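Metal-bound toxin (Helicobacter pylori, PDB 4NRN) binds zinc and, as a RelE-family toxin of the YafQ subfamily, probably acts as an RNA endonuclease in a toxin-antitoxin system. Local coordinates at residues K29-L34 with L78-L83; N20-K25 with H60-L65. All coordinates share one frame; numbering follows the deposited sequence.

Both contacts involve helix 24-35 or the loop that leads into it. Contact 1 lays the later turns of the helix on strand 77-84 of the sheet, near the centre of the chain. Contact 2 joins the loop just before this helix, through Phe-22, to the turn between strands 56-60 and 65-72. Every touching residue of contact 1 is buried, and all are aliphatic. Contact 2 is only partly buried: an aromatic ring meets two leucines and a lysine, and its turn carries a zinc ligand. The two contacts share one apolar layer. Leu-61 CD2 of contact 2 lies 3.7 Å from Leu-83 CD1 of contact 1, and Leu-61 CD1 lies 4.0 Å from Val-30 CG1.

Contact 1: K29-L34 with L78-L83; sequences KVVGNL and LFLVRL
Val-31 faces two leucines of strand 77-84 and gives one methyl to each. Its CG1 lies 3.8 Å from Leu-78 CD2. Its CG2 lies 3.8 Å from Leu-80 CD1, where the two side chains reach toward each other tip to tip. The valine torsion explains this split: with chi1 at 169°, CG1 stands anti to the backbone N and CG2 anti to the carbonyl carbon. Leu-78 CD2 has further neighbours on the helix. It touches Leu-34 CB at 4.0 Å and lies 3.8 Å from Val-31 O. Helix 24-35 here packs on one face of the mixed sheet, and its axis runs 10.2 Å from that of the strand, at 146° between their directions. Ile-4 of strand 3-6 and Tyr-69 of strand 65-72 add to the same layer.

The other sides are looser and more polar. On the helix, Lys-29 is exposed, and its NZ bonds to Tyr-44 OH. On the strand, Phe-79, Val-81 and Arg-82 are partly exposed and turn from the helix. Val-81 and Arg-82 form a classic beta bulge against the neighbouring strand 65-72, and Arg-82 NE makes a salt bridge to Asp-13. No hydrogen bond joins the two segments. Helix and strand are therefore held to each other here by dispersion and the burial of aliphatic groups.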
ATOM      1  N   LYS A  29       2.618  -9.840  -2.834  1.00 20.26           N
ATOM      2  CA  LYS A  29       1.873 -10.713  -1.943  1.00 23.89           C
ATOM      3  C   LYS A  29       0.820  -9.918  -1.179  1.00 21.33           C
ATOM      4  O   LYS A  29      -0.336 -10.331  -1.088  1.00 20.34           O
ATOM      5  CB  LYS A  29       2.833 -11.424  -0.986  1.00 30.94           C
ATOM      6  CG  LYS A  29       2.165 -12.351   0.013  1.00 47.70           C
ATOM      7  CD  LYS A  29       3.097 -13.496   0.400  1.00 58.06           C
ATOM      8  CE  LYS A  29       4.386 -13.002   1.040  1.00 60.41           C
ATOM      9  NZ  LYS A  29       4.222 -12.775   2.501  1.00 61.72           N
ATOM     10  N   VAL A  30       1.219  -8.765  -0.649  1.00 23.63           N
ATOM     11  CA  VAL A  30       0.292  -7.879   0.059  1.00 29.53           C
ATOM     12  C   VAL A  30      -0.759  -7.238  -0.864  1.00 20.37           C
ATOM     13  O   VAL A  30      -1.950  -7.230  -0.546  1.00 22.26           O
ATOM     14  CB  VAL A  30       1.047  -6.775   0.855  1.00 41.70           C
ATOM     15  CG1 VAL A  30       0.058  -5.902   1.637  1.00 36.64           C
ATOM     16  CG2 VAL A  30       2.078  -7.395   1.799  1.00 40.85           C
ATOM     17  N   VAL A  31      -0.323  -6.691  -1.997  1.00 16.36           N
ATOM     18  CA  VAL A  31      -1.256  -6.041  -2.926  1.00 17.24           C
ATOM     19  C   VAL A  31      -2.246  -7.036  -3.525  1.00 21.31           C
ATOM     20  O   VAL A  31      -3.410  -6.699  -3.765  1.00 19.95           O
ATOM     21  CB  VAL A  31      -0.521  -5.341  -4.069  1.00 16.35           C
ATOM     22  CG1 VAL A  31      -1.514  -4.928  -5.154  1.00 15.37           C
ATOM     23  CG2 VAL A  31       0.246  -4.135  -3.537  1.00 17.62           C
ATOM     24  N   GLY A  32      -1.774  -8.260  -3.765  1.00 19.21           N
ATOM     25  CA  GLY A  32      -2.627  -9.332  -4.241  1.00 15.51           C
ATOM     26  C   GLY A  32      -3.812  -9.580  -3.327  1.00 17.49           C
ATOM     27  O   GLY A  32      -4.961  -9.515  -3.771  1.00 16.66           O
ATOM     28  N   ASN A  33      -3.541  -9.865  -2.055  1.00 18.10           N
ATOM     29  CA  ASN A  33      -4.608 -10.092  -1.077  1.00 21.31           C
ATOM     30  C   ASN A  33      -5.553  -8.916  -0.968  1.00 26.59           C
ATOM     31  O   ASN A  33      -6.775  -9.081  -0.988  1.00 26.68           O
ATOM     32  CB  ASN A  33      -4.035 -10.382   0.307  1.00 26.64           C
ATOM     33  CG  ASN A  33      -3.768 -11.845   0.523  1.00 35.20           C
ATOM     34  OD1 ASN A  33      -4.478 -12.701  -0.008  1.00 43.37           O
ATOM     35  ND2 ASN A  33      -2.739 -12.148   1.305  1.00 40.04           N
ATOM     36  N   LEU A  34      -4.985  -7.723  -0.834  1.00 26.81           N
ATOM     37  CA  LEU A  34      -5.804  -6.525  -0.732  1.00 22.47           C
ATOM     38  C   LEU A  34      -6.813  -6.473  -1.891  1.00 27.47           C
ATOM     39  O   LEU A  34      -8.022  -6.303  -1.671  1.00 23.33           O
ATOM     40  CB  LEU A  34      -4.917  -5.275  -0.690  1.00 17.38           C
ATOM     41  CG  LEU A  34      -4.220  -5.027   0.656  1.00 16.61           C
ATOM     42  CD1 LEU A  34      -3.322  -3.797   0.608  1.00 10.55           C
ATOM     43  CD2 LEU A  34      -5.246  -4.882   1.773  1.00 15.76           C
ATOM     44  N   LEU A  78      -8.337  -0.735  -6.415  1.00 26.77           N
ATOM     45  CA  LEU A  78      -7.391  -0.561  -5.323  1.00 20.47           C
ATOM     46  C   LEU A  78      -6.338   0.430  -5.792  1.00 16.94           C
ATOM     47  O   LEU A  78      -5.630   0.171  -6.764  1.00 22.35           O
ATOM     48  CB  LEU A  78      -6.740  -1.905  -4.967  1.00 23.55           C
ATOM     49  CG  LEU A  78      -5.508  -1.876  -4.061  1.00 22.33           C
ATOM     50  CD1 LEU A  78      -5.930  -1.593  -2.626  1.00 22.07           C
ATOM     51  CD2 LEU A  78      -4.740  -3.188  -4.156  1.00 19.50           C
ATOM     52  N   PHE A  79      -6.239   1.564  -5.105  1.00 15.92           N
ATOM     53  CA  PHE A  79      -5.331   2.641  -5.501  1.00 17.87           C
ATOM     54  C   PHE A  79      -4.090   2.661  -4.599  1.00 21.67           C
ATOM     55  O   PHE A  79      -4.204   2.880  -3.398  1.00 24.34           O
ATOM     56  CB  PHE A  79      -6.091   3.974  -5.420  1.00 17.57           C
ATOM     57  CG  PHE A  79      -5.360   5.156  -6.021  1.00 24.96           C
ATOM     58  CD1 PHE A  79      -4.885   5.114  -7.325  1.00 29.30           C
ATOM     59  CD2 PHE A  79      -5.197   6.330  -5.293  1.00 21.59           C
ATOM     60  CE1 PHE A  79      -4.233   6.211  -7.877  1.00 27.27           C
ATOM     61  CE2 PHE A  79      -4.556   7.430  -5.842  1.00 15.51           C
ATOM     62  CZ  PHE A  79      -4.070   7.366  -7.128  1.00 23.80           C
ATOM     63  N   LEU A  80      -2.910   2.421  -5.165  1.00 21.07           N
ATOM     64  CA  LEU A  80      -1.674   2.467  -4.372  1.00 19.54           C
ATOM     65  C   LEU A  80      -1.089   3.885  -4.339  1.00 17.35           C
ATOM     66  O   LEU A  80      -0.644   4.415  -5.361  1.00 14.35           O
ATOM     67  CB  LEU A  80      -0.649   1.425  -4.858  1.00 15.86           C
ATOM     68  CG  LEU A  80      -1.197   0.011  -5.115  1.00 15.51           C
ATOM     69  CD1 LEU A  80      -0.111  -0.947  -5.603  1.00 22.21           C
ATOM     70  CD2 LEU A  80      -1.892  -0.552  -3.892  1.00  9.82           C
ATOM     71  N   VAL A  81      -1.089   4.480  -3.146  1.00 16.26           N
ATOM     72  CA  VAL A  81      -0.847   5.915  -2.987  1.00 21.37           C
ATOM     73  C   VAL A  81       0.600   6.287  -2.631  1.00 22.78           C
ATOM     74  O   VAL A  81       1.200   7.138  -3.284  1.00 34.99           O
ATOM     75  CB  VAL A  81      -1.845   6.562  -1.970  1.00 17.02           C
ATOM     76  CG1 VAL A  81      -1.681   8.068  -1.943  1.00 15.11           C
ATOM     77  CG2 VAL A  81      -3.271   6.209  -2.327  1.00 16.89           C
ATOM     78  N   ARG A  82       1.156   5.674  -1.593  1.00 19.10           N
ATOM     79  CA  ARG A  82       2.550   5.926  -1.230  1.00 18.59           C
ATOM     80  C   ARG A  82       3.163   4.676  -0.611  1.00 24.43           C
ATOM     81  O   ARG A  82       2.453   3.813  -0.105  1.00 25.10           O
ATOM     82  CB  ARG A  82       2.670   7.104  -0.257  1.00 26.98           C
ATOM     83  CG  ARG A  82       2.088   8.450  -0.739  1.00 26.43           C
ATOM     84  CD  ARG A  82       2.966   9.154  -1.773  1.00 28.23           C
ATOM     85  NE  ARG A  82       4.391   9.049  -1.462  1.00 30.25           N
ATOM     86  CZ  ARG A  82       5.047   9.881  -0.660  1.00 37.15           C
ATOM     87  NH1 ARG A  82       4.405  10.886  -0.084  1.00 45.56           N
ATOM     88  NH2 ARG A  82       6.342   9.706  -0.430  1.00 37.96           N
ATOM     89  N   LEU A  83       4.487   4.580  -0.671  1.00 25.18           N
ATOM     90  CA  LEU A  83       5.214   3.431  -0.141  1.00 23.56           C
ATOM     91  C   LEU A  83       6.510   3.947   0.455  1.00 28.24           C
ATOM     92  O   LEU A  83       7.383   4.412  -0.274  1.00 24.50           O
ATOM     93  CB  LEU A  83       5.537   2.443  -1.260  1.00 19.07           C
ATOM     94  CG  LEU A  83       6.144   1.116  -0.820  1.00 25.51           C
ATOM     95  CD1 LEU A  83       5.072   0.287  -0.138  1.00 26.13           C
ATOM     96  CD2 LEU A  83       6.723   0.372  -2.015  1.00 27.50           C
TER

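Contact 2: N20-K25 with H60-L65; sequences NGFDLK and HLKPDL. With ZN (zinc ion), chain C.
Phe-22 packs its ring against the hairpin turn 60-65, chiefly on Leu-65. This turn links strands 56-60 and 65-72 and holds a classic beta bulge, in which Leu-61 and Lys-62 both face Leu-65. Phe-22 CE1 lies 3.4 Å from Leu-65 CD2, a close fit, and the two side chains cross at about a right angle. Leu-61 CD2 comes obliquely to Phe-22 CZ at 4.3 Å. Lys-62 NZ reaches the ring edge, near its plane, 4.4 Å from Phe-22 CD1, so the amine does not sit over the ring face.

Backbone features place both partners. A Schellman motif with Gly-21 as its C-prime residue ends helix 8-19 and leads the chain to Phe-22. The ring then swings toward the turn, with CG anti to the backbone N (chi1 172°). Its other neighbours include Leu-14, Leu-17 and Leu-27, so the ring fills the corner between two helices and the turn. Asp-23 follows as the N-cap of helix 24-35, and its OD1 accepts from Lys-25 N at 3.1 Å. In the bulge, Leu-65 O accepts from both Leu-61 N and Lys-62 N, and Leu-65 N returns a 2.8 Å bond to Lys-62 O.

Farther out, the turn reaches the metal centre. Asp-64 OD1 bonds to His-86 ND1, and His-86 binds the second zinc and is the predicted proton donor. His-60 shares the first zinc with His-47 and Glu-58. Its NE2 coordinates the metal at 2.0 Å, while its ND1 donates to Pro-63 O at 3.1 Å and so restrains the rotation of the imidazole; that oxygen lies near the ring plane.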
ATOM      1  N   ASN A  20      17.298   0.335  -3.373  1.00 24.92           N
ATOM      2  CA  ASN A  20      17.870   0.057  -2.059  1.00 26.81           C
ATOM      3  C   ASN A  20      17.620  -1.366  -1.571  1.00 18.93           C
ATOM      4  O   ASN A  20      17.791  -1.655  -0.390  1.00 26.59           O
ATOM      5  CB  ASN A  20      17.355   1.054  -1.020  1.00 37.72           C
ATOM      6  CG  ASN A  20      17.816   2.470  -1.294  1.00 47.36           C
ATOM      7  OD1 ASN A  20      17.010   3.405  -1.322  1.00 50.41           O
ATOM      8  ND2 ASN A  20      19.117   2.637  -1.511  1.00 44.66           N
ATOM      9  N   GLY A  21      17.210  -2.248  -2.480  1.00 14.37           N
ATOM     10  CA  GLY A  21      17.150  -3.672  -2.187  1.00 16.46           C
ATOM     11  C   GLY A  21      15.818  -4.256  -1.746  1.00 21.07           C
ATOM     12  O   GLY A  21      15.757  -5.418  -1.347  1.00 21.19           O
ATOM     13  N   PHE A  22      14.755  -3.463  -1.832  1.00 20.82           N
ATOM     14  CA  PHE A  22      13.406  -3.913  -1.492  1.00 17.94           C
ATOM     15  C   PHE A  22      12.964  -5.151  -2.298  1.00 24.50           C
ATOM     16  O   PHE A  22      13.219  -5.252  -3.501  1.00 28.32           O
ATOM     17  CB  PHE A  22      12.433  -2.760  -1.711  1.00 19.37           C
ATOM     18  CG  PHE A  22      10.988  -3.141  -1.587  1.00 23.64           C
ATOM     19  CD1 PHE A  22      10.440  -3.424  -0.350  1.00 32.27           C
ATOM     20  CD2 PHE A  22      10.177  -3.198  -2.709  1.00 19.66           C
ATOM     21  CE1 PHE A  22       9.105  -3.768  -0.234  1.00 36.35           C
ATOM     22  CE2 PHE A  22       8.850  -3.537  -2.604  1.00 22.61           C
ATOM     23  CZ  PHE A  22       8.306  -3.822  -1.364  1.00 30.95           C
ATOM     24  N   ASP A  23      12.305  -6.095  -1.639  1.00 22.38           N
ATOM     25  CA  ASP A  23      11.820  -7.292  -2.326  1.00 24.62           C
ATOM     26  C   ASP A  23      10.421  -7.073  -2.905  1.00 23.09           C
ATOM     27  O   ASP A  23       9.442  -6.982  -2.170  1.00 21.30           O
ATOM     28  CB  ASP A  23      11.803  -8.486  -1.369  1.00 26.22           C
ATOM     29  CG  ASP A  23      11.628  -9.808  -2.089  1.00 32.54           C
ATOM     30  OD1 ASP A  23      11.353  -9.785  -3.308  1.00 25.39           O
ATOM     31  OD2 ASP A  23      11.767 -10.873  -1.445  1.00 40.73           O
ATOM     32  N   LEU A  24      10.314  -7.002  -4.225  1.00 24.34           N
ATOM     33  CA  LEU A  24       9.017  -6.727  -4.835  1.00 21.53           C
ATOM     34  C   LEU A  24       8.000  -7.820  -4.515  1.00 20.59           C
ATOM     35  O   LEU A  24       6.796  -7.596  -4.513  1.00 17.30           O
ATOM     36  CB  LEU A  24       9.167  -6.543  -6.344  1.00 32.42           C
ATOM     37  CG  LEU A  24       9.821  -5.207  -6.715  1.00 40.93           C
ATOM     38  CD1 LEU A  24      10.377  -5.222  -8.131  1.00 40.72           C
ATOM     39  CD2 LEU A  24       8.837  -4.066  -6.531  1.00 39.53           C
ATOM     40  N   LYS A  25       8.492  -9.011  -4.224  1.00 23.98           N
ATOM     41  CA  LYS A  25       7.611 -10.126  -3.935  1.00 25.62           C
ATOM     42  C   LYS A  25       6.831  -9.883  -2.639  1.00 27.81           C
ATOM     43  O   LYS A  25       5.723 -10.408  -2.457  1.00 27.98           O
ATOM     44  CB  LYS A  25       8.414 -11.431  -3.900  1.00 24.59           C
ATOM     45  CG  LYS A  25       9.098 -11.757  -5.239  1.00 27.47           C
ATOM     46  CD  LYS A  25      10.246 -12.776  -5.093  1.00 38.90           C
ATOM     47  CE  LYS A  25      11.182 -12.736  -6.309  1.00 37.92           C
ATOM     48  NZ  LYS A  25      12.484 -13.435  -6.088  1.00 32.17           N
ATOM     49  N   HIS A  60       1.263  -2.245   7.022  1.00 26.37           N
ATOM     50  CA  HIS A  60       2.647  -2.369   7.440  1.00 26.90           C
ATOM     51  C   HIS A  60       3.327  -3.536   6.721  1.00 27.56           C
ATOM     52  O   HIS A  60       3.193  -4.682   7.140  1.00 23.35           O
ATOM     53  CB  HIS A  60       2.708  -2.539   8.958  1.00 28.85           C
ATOM     54  CG  HIS A  60       2.396  -1.283   9.711  1.00 40.97           C
ATOM     55  ND1 HIS A  60       3.345  -0.594  10.439  1.00 45.83           N
ATOM     56  CD2 HIS A  60       1.249  -0.574   9.833  1.00 43.30           C
ATOM     57  CE1 HIS A  60       2.794   0.475  10.982  1.00 42.89           C
ATOM     58  NE2 HIS A  60       1.521   0.510  10.629  1.00 39.33           N
ATOM     59  N   LEU A  61       4.031  -3.241   5.627  1.00 28.70           N
ATOM     60  CA  LEU A  61       4.791  -4.250   4.889  1.00 26.36           C
ATOM     61  C   LEU A  61       5.987  -4.683   5.731  1.00 29.08           C
ATOM     62  O   LEU A  61       6.427  -5.841   5.703  1.00 25.21           O
ATOM     63  CB  LEU A  61       5.255  -3.692   3.542  1.00 31.53           C
ATOM     64  CG  LEU A  61       4.308  -3.886   2.356  1.00 29.37           C
ATOM     65  CD1 LEU A  61       2.949  -3.326   2.690  1.00 27.27           C
ATOM     66  CD2 LEU A  61       4.872  -3.252   1.086  1.00 27.96           C
ATOM     67  N   LYS A  62       6.515  -3.711   6.460  1.00 28.70           N
ATOM     68  CA  LYS A  62       7.466  -3.935   7.528  1.00 30.89           C
ATOM     69  C   LYS A  62       7.064  -2.915   8.589  1.00 33.76           C
ATOM     70  O   LYS A  62       6.448  -1.906   8.261  1.00 30.14           O
ATOM     71  CB  LYS A  62       8.892  -3.694   7.032  1.00 32.87           C
ATOM     72  CG  LYS A  62       9.318  -4.608   5.878  1.00 33.94           C
ATOM     73  CD  LYS A  62      10.729  -4.289   5.395  1.00 32.99           C
ATOM     74  CE  LYS A  62      11.024  -4.942   4.050  1.00 34.87           C
ATOM     75  NZ  LYS A  62      12.332  -4.505   3.471  1.00 37.82           N
ATOM     76  N   PRO A  63       7.379  -3.175   9.866  1.00 31.62           N
ATOM     77  CA  PRO A  63       6.880  -2.269  10.910  1.00 27.18           C
ATOM     78  C   PRO A  63       7.099  -0.775  10.621  1.00 30.07           C
ATOM     79  O   PRO A  63       6.329   0.045  11.128  1.00 36.33           O
ATOM     80  CB  PRO A  63       7.641  -2.724  12.158  1.00 32.53           C
ATOM     81  CG  PRO A  63       7.887  -4.187  11.904  1.00 29.83           C
ATOM     82  CD  PRO A  63       8.153  -4.297  10.427  1.00 28.25           C
ATOM     83  N   ASP A  64       8.102  -0.421   9.818  1.00 31.75           N
ATOM     84  CA  ASP A  64       8.205   0.955   9.308  1.00 33.63           C
ATOM     85  C   ASP A  64       8.453   1.055   7.784  1.00 26.27           C
ATOM     86  O   ASP A  64       9.241   1.880   7.329  1.00 19.29           O
ATOM     87  CB  ASP A  64       9.227   1.785  10.098  1.00 34.93           C
ATOM     88  CG  ASP A  64       9.021   3.289   9.924  1.00 33.65           C
ATOM     89  OD1 ASP A  64       7.930   3.689   9.469  1.00 36.26           O
ATOM     90  OD2 ASP A  64       9.943   4.076  10.239  1.00 32.62           O
ATOM     91  N   LEU A  65       7.778   0.199   7.016  1.00 25.77           N
ATOM     92  CA  LEU A  65       7.600   0.393   5.574  1.00 27.02           C
ATOM     93  C   LEU A  65       6.112   0.267   5.262  1.00 28.21           C
ATOM     94  O   LEU A  65       5.561  -0.836   5.226  1.00 25.69           O
ATOM     95  CB  LEU A  65       8.387  -0.619   4.740  1.00 20.28           C
ATOM     96  CG  LEU A  65       8.017  -0.601   3.245  1.00 23.61           C
ATOM     97  CD1 LEU A  65       8.584   0.624   2.544  1.00 21.85           C
ATOM     98  CD2 LEU A  65       8.472  -1.869   2.535  1.00 27.01           C
TER
HETATM   99 ZN    ZN C 101       0.237   1.957  11.079  1.00 38.88          ZN